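Local coordinates for protein glycosyl hydrolase (Rhizobium leguminosarum bv. trifolii, PDB 5NDX) that probably hydrolyses O-glycosidic bonds as a family 39 glycoside hydrolase, being the bacterial orthologue of human alpha-L-iduronidase, at residues 106-111 / 155-160; 552-557 / 567-572. The protein carries 2 engineered substitutions. All coordinates share one frame; numbering follows the deposited sequence.

Contact 1 of 2, residues 106-111 / 155-160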
ATOM      1  N   ASP A 106       7.907  14.553  30.618  1.00 70.11           N
ATOM      2  CA  ASP A 106       6.745  14.947  31.411  1.00 73.33           C
ATOM      3  C   ASP A 106       5.867  15.938  30.655  1.00 68.93           C
ATOM      4  O   ASP A 106       6.188  17.127  30.574  1.00 68.53           O
ATOM      5  CB  ASP A 106       7.188  15.566  32.757  1.00 78.74           C
ATOM      6  CG  ASP A 106       6.016  15.839  33.717  1.00 79.79           C
ATOM      7  OD1 ASP A 106       4.882  15.339  33.493  1.00 78.95           O
ATOM      8  OD2 ASP A 106       6.258  16.549  34.723  1.00 84.87           O
ATOM      9  N   TYR A 107       4.738  15.452  30.138  1.00 69.07           N
ATOM     10  CA  TYR A 107       3.841  16.303  29.331  1.00 70.05           C
ATOM     11  C   TYR A 107       2.873  17.132  30.172  1.00 70.00           C
ATOM     12  O   TYR A 107       2.102  17.913  29.626  1.00 67.81           O
ATOM     13  CB  TYR A 107       3.122  15.472  28.241  1.00 70.25           C
ATOM     14  CG  TYR A 107       4.028  15.183  27.053  1.00 68.44           C
ATOM     15  CD1 TYR A 107       4.269  16.159  26.088  1.00 68.66           C
ATOM     16  CD2 TYR A 107       4.668  13.953  26.910  1.00 68.61           C
ATOM     17  CE1 TYR A 107       5.108  15.913  25.015  1.00 67.55           C
ATOM     18  CE2 TYR A 107       5.497  13.695  25.828  1.00 68.55           C
ATOM     19  CZ  TYR A 107       5.713  14.686  24.889  1.00 67.09           C
ATOM     20  OH  TYR A 107       6.535  14.463  23.821  1.00 67.87           O
ATOM     21  N   GLU A 108       2.951  16.989  31.499  1.00 72.23           N
ATOM     22  CA  GLU A 108       2.265  17.888  32.438  1.00 74.28           C
ATOM     23  C   GLU A 108       3.115  19.094  32.799  1.00 75.21           C
ATOM     24  O   GLU A 108       2.591  20.103  33.247  1.00 75.15           O
ATOM     25  CB  GLU A 108       1.856  17.133  33.684  1.00 75.76           C
ATOM     26  CG  GLU A 108       1.008  15.924  33.330  1.00 77.70           C
ATOM     27  CD  GLU A 108       0.220  15.396  34.499  1.00 81.67           C
ATOM     28  OE1 GLU A 108      -0.655  16.139  34.970  1.00 84.92           O
ATOM     29  OE2 GLU A 108       0.455  14.241  34.918  1.00 82.73           O
ATOM     30  N   ASP A 109       4.423  18.994  32.581  1.00 73.54           N
ATOM     31  CA  ASP A 109       5.307  20.128  32.708  1.00 72.09           C
ATOM     32  C   ASP A 109       5.096  21.052  31.511  1.00 71.68           C
ATOM     33  O   ASP A 109       5.510  20.730  30.405  1.00 70.65           O
ATOM     34  CB  ASP A 109       6.750  19.621  32.777  1.00 72.90           C
ATOM     35  CG  ASP A 109       7.773  20.732  32.882  1.00 74.25           C
ATOM     36  OD1 ASP A 109       7.534  21.870  32.431  1.00 73.98           O
ATOM     37  OD2 ASP A 109       8.862  20.439  33.400  1.00 81.52           O
ATOM     38  N   MET A 110       4.506  22.217  31.744  1.00 70.52           N
ATOM     39  CA  MET A 110       4.169  23.140  30.667  1.00 71.81           C
ATOM     40  C   MET A 110       5.348  23.758  29.886  1.00 73.69           C
ATOM     41  O   MET A 110       5.141  24.295  28.782  1.00 68.12           O
ATOM     42  CB  MET A 110       3.234  24.254  31.176  1.00 71.52           C
ATOM     43  CG  MET A 110       1.839  23.751  31.523  1.00 73.19           C
ATOM     44  SD  MET A 110       0.884  23.096  30.121  1.00 72.61           S
ATOM     45  CE  MET A 110       0.733  24.572  29.112  1.00 69.05           C
ATOM     46  N   ASP A 111       6.564  23.712  30.433  1.00 73.32           N
ATOM     47  CA  ASP A 111       7.726  24.135  29.637  1.00 73.88           C
ATOM     48  C   ASP A 111       8.069  23.103  28.567  1.00 68.15           C
ATOM     49  O   ASP A 111       8.494  23.459  27.481  1.00 67.70           O
ATOM     50  CB  ASP A 111       8.949  24.417  30.503  1.00 74.70           C
ATOM     51  CG  ASP A 111       8.818  25.715  31.299  1.00 76.94           C
ATOM     52  OD1 ASP A 111       8.305  26.737  30.778  1.00 75.59           O
ATOM     53  OD2 ASP A 111       9.230  25.692  32.464  1.00 78.63           O
ATOM     54  N   GLY A 155       0.070  10.016  31.261  1.00 80.86           N
ATOM     55  CA  GLY A 155      -1.321  10.009  31.723  1.00 77.37           C
ATOM     56  C   GLY A 155      -2.257  10.645  30.710  1.00 73.24           C
ATOM     57  O   GLY A 155      -1.819  11.146  29.662  1.00 69.81           O
ATOM     58  N   ILE A 156      -3.549  10.621  31.035  1.00 70.52           N
ATOM     59  CA  ILE A 156      -4.582  11.224  30.207  1.00 69.40           C
ATOM     60  C   ILE A 156      -4.292  12.709  30.015  1.00 68.66           C
ATOM     61  O   ILE A 156      -4.428  13.220  28.908  1.00 66.01           O
ATOM     62  CB  ILE A 156      -6.003  11.105  30.821  1.00 70.62           C
ATOM     63  CG1 ILE A 156      -6.394   9.639  31.095  1.00 73.27           C
ATOM     64  CG2 ILE A 156      -7.047  11.777  29.927  1.00 70.03           C
ATOM     65  CD1 ILE A 156      -6.185   8.684  29.950  1.00 73.17           C
ATOM     66  N   LYS A 157      -3.889  13.387  31.078  1.00 66.61           N
ATOM     67  CA  LYS A 157      -3.693  14.830  31.026  1.00 72.02           C
ATOM     68  C   LYS A 157      -2.465  15.167  30.194  1.00 65.23           C
ATOM     69  O   LYS A 157      -2.506  16.088  29.408  1.00 62.84           O
ATOM     70  CB  LYS A 157      -3.549  15.450  32.433  1.00 79.81           C
ATOM     71  CG  LYS A 157      -4.275  16.787  32.603  1.00 89.62           C
ATOM     72  CD  LYS A 157      -5.730  16.583  33.078  1.00 97.55           C
ATOM     73  CE  LYS A 157      -6.408  17.874  33.551  1.00100.10           C
ATOM     74  NZ  LYS A 157      -6.742  18.775  32.406  1.00102.10           N
ATOM     75  N   GLY A 158      -1.376  14.428  30.412  1.00 61.53           N
ATOM     76  CA  GLY A 158      -0.173  14.523  29.584  1.00 61.60           C
ATOM     77  C   GLY A 158      -0.502  14.405  28.088  1.00 57.62           C
ATOM     78  O   GLY A 158      -0.073  15.245  27.308  1.00 55.52           O
ATOM     79  N   TYR A 159      -1.315  13.395  27.749  1.00 56.65           N
ATOM     80  CA  TYR A 159      -1.729  13.083  26.375  1.00 58.29           C
ATOM     81  C   TYR A 159      -2.488  14.240  25.765  1.00 59.21           C
ATOM     82  O   TYR A 159      -2.182  14.689  24.668  1.00 58.30           O
ATOM     83  CB  TYR A 159      -2.600  11.810  26.298  1.00 56.31           C
ATOM     84  CG  TYR A 159      -2.810  11.373  24.851  1.00 55.75           C
ATOM     85  CD1 TYR A 159      -1.803  10.700  24.156  1.00 55.04           C
ATOM     86  CD2 TYR A 159      -3.965  11.715  24.147  1.00 54.80           C
ATOM     87  CE1 TYR A 159      -1.956  10.350  22.818  1.00 53.95           C
ATOM     88  CE2 TYR A 159      -4.122  11.351  22.811  1.00 54.38           C
ATOM     89  CZ  TYR A 159      -3.109  10.679  22.160  1.00 52.29           C
ATOM     90  OH  TYR A 159      -3.237  10.324  20.858  1.00 52.91           O
ATOM     91  N   THR A 160      -3.448  14.736  26.522  1.00 59.05           N
ATOM     92  CA  THR A 160      -4.303  15.812  26.087  1.00 58.89           C
ATOM     93  C   THR A 160      -3.526  17.141  25.913  1.00 57.20           C
ATOM     94  O   THR A 160      -3.826  17.940  25.023  1.00 56.80           O
ATOM     95  CB  THR A 160      -5.525  15.843  27.040  1.00 63.69           C
ATOM     96  OG1 THR A 160      -6.708  16.099  26.299  1.00 72.07           O
ATOM     97  CG2 THR A 160      -5.378  16.819  28.176  1.00 62.77           C
TER
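Tyr107 rests on the opening turn of helix 155-171 through its methylene rather than its ring: CB sits 3.3 Å from Gly158 O. With CG anti to the carbonyl carbon (chi1 -78°), the ring swings away from the helix and meets Tyr154 edge-to-face instead. The lack of a side chain at Gly158 probably helps the backbones come this close, and the CA atoms of Tyr107 and Gly158 lie only 4.4 Å apart. A CB on that residue would fall about 3.5 Å from Tyr107 CB and close to Glu108 CG. The turn is also fastened by Tyr107 O, which accepts a hydrogen bond from Asn161 ND2.

Glu108 adds a looser, more exposed contact. Its chain runs extended past Gly158 N and crosses Lys157 at about a right angle, bringing OE1 to 3.9 Å from Lys157 CB. Despite the opposite charges the two do not form a salt bridge, because the lysine bends away and its NZ ends 7.1 Å from Glu108 OE1.

Hydrogen bonds within 106-111 shape the turn that makes these contacts. Asp109 N reaches Asp106 O across a type I beta turn, while Glu108 N donates to Asp106 OD1 at 3.2 Å from above the carboxylate plane, closing an Asx turn. Asp109 then acts as N-cap of helix 110-131, its OD1 taking the amide of Asp111 at 2.9 Å; the carboxylate's charge probably suits the positive end of the helix dipole.

The contact therefore joins the capped start of helix 110-131 to the start of the next long helix, 155-171. These helices follow the adjacent parallel strands 91-95 and 140-142, a neighbourhood expected of successive beta-alpha segments in a TIM barrel.

Contact 2 of 2, residues 552-557 / 567-572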
ATOM      1  N   ARG A 552      20.925  -3.636 -10.847  1.00 38.94           N
ATOM      2  CA  ARG A 552      20.453  -2.243 -11.045  1.00 38.16           C
ATOM      3  C   ARG A 552      18.957  -2.134 -10.815  1.00 35.52           C
ATOM      4  O   ARG A 552      18.199  -2.834 -11.454  1.00 35.45           O
ATOM      5  CB  ARG A 552      20.765  -1.813 -12.469  1.00 39.31           C
ATOM      6  CG  ARG A 552      22.253  -1.881 -12.843  1.00 42.22           C
ATOM      7  CD  ARG A 552      23.091  -0.852 -12.079  1.00 44.00           C
ATOM      8  NE  ARG A 552      24.523  -0.938 -12.431  1.00 46.33           N
ATOM      9  CZ  ARG A 552      25.424  -1.766 -11.887  1.00 47.98           C
ATOM     10  NH1 ARG A 552      25.121  -2.623 -10.916  1.00 48.45           N
ATOM     11  NH2 ARG A 552      26.659  -1.740 -12.317  1.00 49.24           N
ATOM     12  N   MET A 553      18.536  -1.277  -9.907  1.00 35.50           N
ATOM     13  CA  MET A 553      17.153  -0.962  -9.709  1.00 36.59           C
ATOM     14  C   MET A 553      16.789   0.236 -10.574  1.00 37.77           C
ATOM     15  O   MET A 553      17.453   1.271 -10.476  1.00 38.68           O
ATOM     16  CB  MET A 553      16.896  -0.622  -8.255  1.00 37.20           C
ATOM     17  CG  MET A 553      15.442  -0.395  -7.922  1.00 38.20           C
ATOM     18  SD  MET A 553      14.575  -1.983  -8.126  1.00 39.03           S
ATOM     19  CE  MET A 553      12.904  -1.400  -8.251  1.00 40.52           C
ATOM     20  N   LEU A 554      15.746   0.078 -11.395  1.00 35.07           N
ATOM     21  CA  LEU A 554      15.188   1.131 -12.231  1.00 34.07           C
ATOM     22  C   LEU A 554      13.875   1.613 -11.617  1.00 34.36           C
ATOM     23  O   LEU A 554      13.047   0.787 -11.125  1.00 34.31           O
ATOM     24  CB  LEU A 554      14.931   0.612 -13.643  1.00 35.08           C
ATOM     25  CG  LEU A 554      16.085   0.456 -14.628  1.00 36.31           C
ATOM     26  CD1 LEU A 554      17.129  -0.500 -14.086  1.00 38.87           C
ATOM     27  CD2 LEU A 554      15.611  -0.051 -15.991  1.00 37.47           C
ATOM     28  N   PHE A 555      13.661   2.920 -11.666  1.00 33.15           N
ATOM     29  CA  PHE A 555      12.436   3.589 -11.185  1.00 34.20           C
ATOM     30  C   PHE A 555      12.118   4.674 -12.210  1.00 34.40           C
ATOM     31  O   PHE A 555      13.028   5.324 -12.687  1.00 35.13           O
ATOM     32  CB  PHE A 555      12.690   4.218  -9.810  1.00 35.52           C
ATOM     33  CG  PHE A 555      11.513   4.960  -9.243  1.00 38.25           C
ATOM     34  CD1 PHE A 555      10.307   4.276  -8.933  1.00 39.61           C
ATOM     35  CD2 PHE A 555      11.603   6.351  -8.946  1.00 39.87           C
ATOM     36  CE1 PHE A 555       9.224   4.952  -8.331  1.00 39.59           C
ATOM     37  CE2 PHE A 555      10.512   7.042  -8.381  1.00 41.22           C
ATOM     38  CZ  PHE A 555       9.313   6.339  -8.066  1.00 40.98           C
ATOM     39  N   TRP A 556      10.844   4.853 -12.548  1.00 32.07           N
ATOM     40  CA  TRP A 556      10.419   5.829 -13.534  1.00 31.67           C
ATOM     41  C   TRP A 556       9.006   6.256 -13.230  1.00 31.67           C
ATOM     42  O   TRP A 556       8.451   5.838 -12.217  1.00 32.56           O
ATOM     43  CB  TRP A 556      10.586   5.280 -14.956  1.00 32.21           C
ATOM     44  CG  TRP A 556       9.763   4.131 -15.325  1.00 32.95           C
ATOM     45  CD1 TRP A 556       8.558   4.147 -15.930  1.00 32.83           C
ATOM     46  CD2 TRP A 556      10.129   2.760 -15.184  1.00 32.69           C
ATOM     47  NE1 TRP A 556       8.132   2.869 -16.161  1.00 33.92           N
ATOM     48  CE2 TRP A 556       9.077   1.995 -15.713  1.00 33.18           C
ATOM     49  CE3 TRP A 556      11.230   2.106 -14.625  1.00 32.62           C
ATOM     50  CZ2 TRP A 556       9.075   0.599 -15.689  1.00 32.65           C
ATOM     51  CZ3 TRP A 556      11.259   0.694 -14.659  1.00 33.90           C
ATOM     52  CH2 TRP A 556      10.166  -0.032 -15.186  1.00 32.44           C
ATOM     53  N   ALA A 557       8.418   7.089 -14.078  1.00 31.50           N
ATOM     54  CA  ALA A 557       7.052   7.564 -13.916  1.00 33.48           C
ATOM     55  C   ALA A 557       6.318   7.278 -15.199  1.00 34.15           C
ATOM     56  O   ALA A 557       6.931   7.226 -16.258  1.00 35.50           O
ATOM     57  CB  ALA A 557       7.058   9.103 -13.626  1.00 36.34           C
ATOM     58  N   TYR A 567       4.907  -1.938 -19.086  1.00 33.59           N
ATOM     59  CA  TYR A 567       6.266  -1.478 -19.432  1.00 33.24           C
ATOM     60  C   TYR A 567       7.162  -2.672 -19.734  1.00 35.21           C
ATOM     61  O   TYR A 567       7.024  -3.769 -19.135  1.00 33.14           O
ATOM     62  CB  TYR A 567       6.866  -0.592 -18.326  1.00 31.92           C
ATOM     63  CG  TYR A 567       6.008   0.585 -18.013  1.00 32.82           C
ATOM     64  CD1 TYR A 567       6.082   1.762 -18.765  1.00 32.35           C
ATOM     65  CD2 TYR A 567       5.029   0.508 -17.042  1.00 33.62           C
ATOM     66  CE1 TYR A 567       5.214   2.836 -18.503  1.00 33.63           C
ATOM     67  CE2 TYR A 567       4.170   1.571 -16.774  1.00 34.88           C
ATOM     68  CZ  TYR A 567       4.275   2.758 -17.508  1.00 36.07           C
ATOM     69  OH  TYR A 567       3.392   3.792 -17.223  1.00 36.66           O
ATOM     70  N   ASP A 568       8.036  -2.469 -20.711  1.00 37.10           N
ATOM     71  CA  ASP A 568       9.175  -3.340 -20.972  1.00 39.88           C
ATOM     72  C   ASP A 568      10.434  -2.561 -20.636  1.00 40.63           C
ATOM     73  O   ASP A 568      10.489  -1.333 -20.788  1.00 38.90           O
ATOM     74  CB  ASP A 568       9.227  -3.662 -22.450  1.00 43.79           C
ATOM     75  CG  ASP A 568       8.034  -4.496 -22.914  1.00 46.83           C
ATOM     76  OD1 ASP A 568       7.440  -5.261 -22.115  1.00 47.66           O
ATOM     77  OD2 ASP A 568       7.688  -4.351 -24.094  1.00 52.72           O
ATOM     78  N   VAL A 569      11.432  -3.291 -20.190  1.00 40.21           N
ATOM     79  CA  VAL A 569      12.741  -2.768 -19.926  1.00 40.27           C
ATOM     80  C   VAL A 569      13.665  -3.412 -20.914  1.00 41.04           C
ATOM     81  O   VAL A 569      13.652  -4.644 -21.067  1.00 39.76           O
ATOM     82  CB  VAL A 569      13.216  -3.083 -18.515  1.00 37.71           C
ATOM     83  CG1 VAL A 569      14.643  -2.584 -18.328  1.00 36.30           C
ATOM     84  CG2 VAL A 569      12.309  -2.423 -17.505  1.00 37.22           C
ATOM     85  N   LEU A 570      14.448  -2.582 -21.593  1.00 43.31           N
ATOM     86  CA  LEU A 570      15.429  -3.049 -22.565  1.00 45.82           C
ATOM     87  C   LEU A 570      16.842  -2.608 -22.219  1.00 46.08           C
ATOM     88  O   LEU A 570      17.062  -1.673 -21.460  1.00 45.11           O
ATOM     89  CB  LEU A 570      15.087  -2.550 -23.950  1.00 48.76           C
ATOM     90  CG  LEU A 570      13.713  -2.939 -24.467  1.00 52.96           C
ATOM     91  CD1 LEU A 570      12.778  -1.796 -24.247  1.00 54.51           C
ATOM     92  CD2 LEU A 570      13.784  -3.191 -25.963  1.00 57.53           C
ATOM     93  N   VAL A 571      17.792  -3.287 -22.829  1.00 46.87           N
ATOM     94  CA  VAL A 571      19.183  -3.085 -22.574  1.00 49.76           C
ATOM     95  C   VAL A 571      19.939  -3.066 -23.889  1.00 54.27           C
ATOM     96  O   VAL A 571      19.692  -3.890 -24.778  1.00 53.81           O
ATOM     97  CB  VAL A 571      19.718  -4.175 -21.653  1.00 51.88           C
ATOM     98  CG1 VAL A 571      21.178  -4.533 -21.951  1.00 54.78           C
ATOM     99  CG2 VAL A 571      19.576  -3.707 -20.217  1.00 50.74           C
ATOM    100  N   SER A 572      20.841  -2.101 -23.979  1.00 57.29           N
ATOM    101  CA  SER A 572      21.798  -1.968 -25.063  1.00 62.16           C
ATOM    102  C   SER A 572      23.203  -2.104 -24.476  1.00 64.67           C
ATOM    103  O   SER A 572      23.493  -1.659 -23.347  1.00 59.09           O
ATOM    104  CB  SER A 572      21.652  -0.599 -25.748  1.00 62.74           C
ATOM    105  OG  SER A 572      22.796  -0.303 -26.536  1.00 67.07           O
TER
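Trp556 turns the edge of its indole onto the face of Tyr567, an edge-to-face (T-shaped) pair with the planes at 73° and the centroids of the five-membered ring and the phenol ring 4.8 Å apart. NE1 leads, lying 3.5 Å from Tyr567 CD1, over the ring but offset toward its rim. The same edge continues along the tyrosine, with Trp556 CZ2 3.6 Å from Tyr567 CB, and CH2 then brushes Val569 CG2 at 4.0 Å. Placing CG between the backbone N and carbonyl carbon (chi1 65°) sends the indole across to the facing strand.

The axes of the segments 552-557 and 567-572 approach to 10.6 Å; their strands belong to two opposed sheets whose 3 + 4 strand order is consistent with a fibronectin type III-like sandwich: 549-557 is central in the three-stranded sheet, 566-572 lies in the four-stranded one, and Val604 of strand 601-607 also touches the Trp556 side chain. An alanine in place of Trp556 would probably open a gap between the sheets and leave the Tyr567 ring without the edge packed on its face.

Beyond the indole, Leu554 and Val569 reach toward each other tip to tip, Leu554 CD2 meeting Val569 CG1 at 3.6 Å.

In the fold
The two contacts lie on opposite sides of the chain's centre, with their own centres about 51 Å apart, and share no strand or helix. Contact 1 is peripheral and partly buried: it joins helix starts in the barrel's outer layer, where close backbone approach and locally bonded turns accompany exposed charged side chains. Contact 2 is buried, and its apolar and aromatic side chains fill the space between two sheets whose backbones stay well separated. Both lie away from the ligand pockets. Contact 2 nevertheless borders the barrel part of the chain, since Trp556 O accepts a hydrogen bond from Arg89 and Met553 packs on helix 36-45.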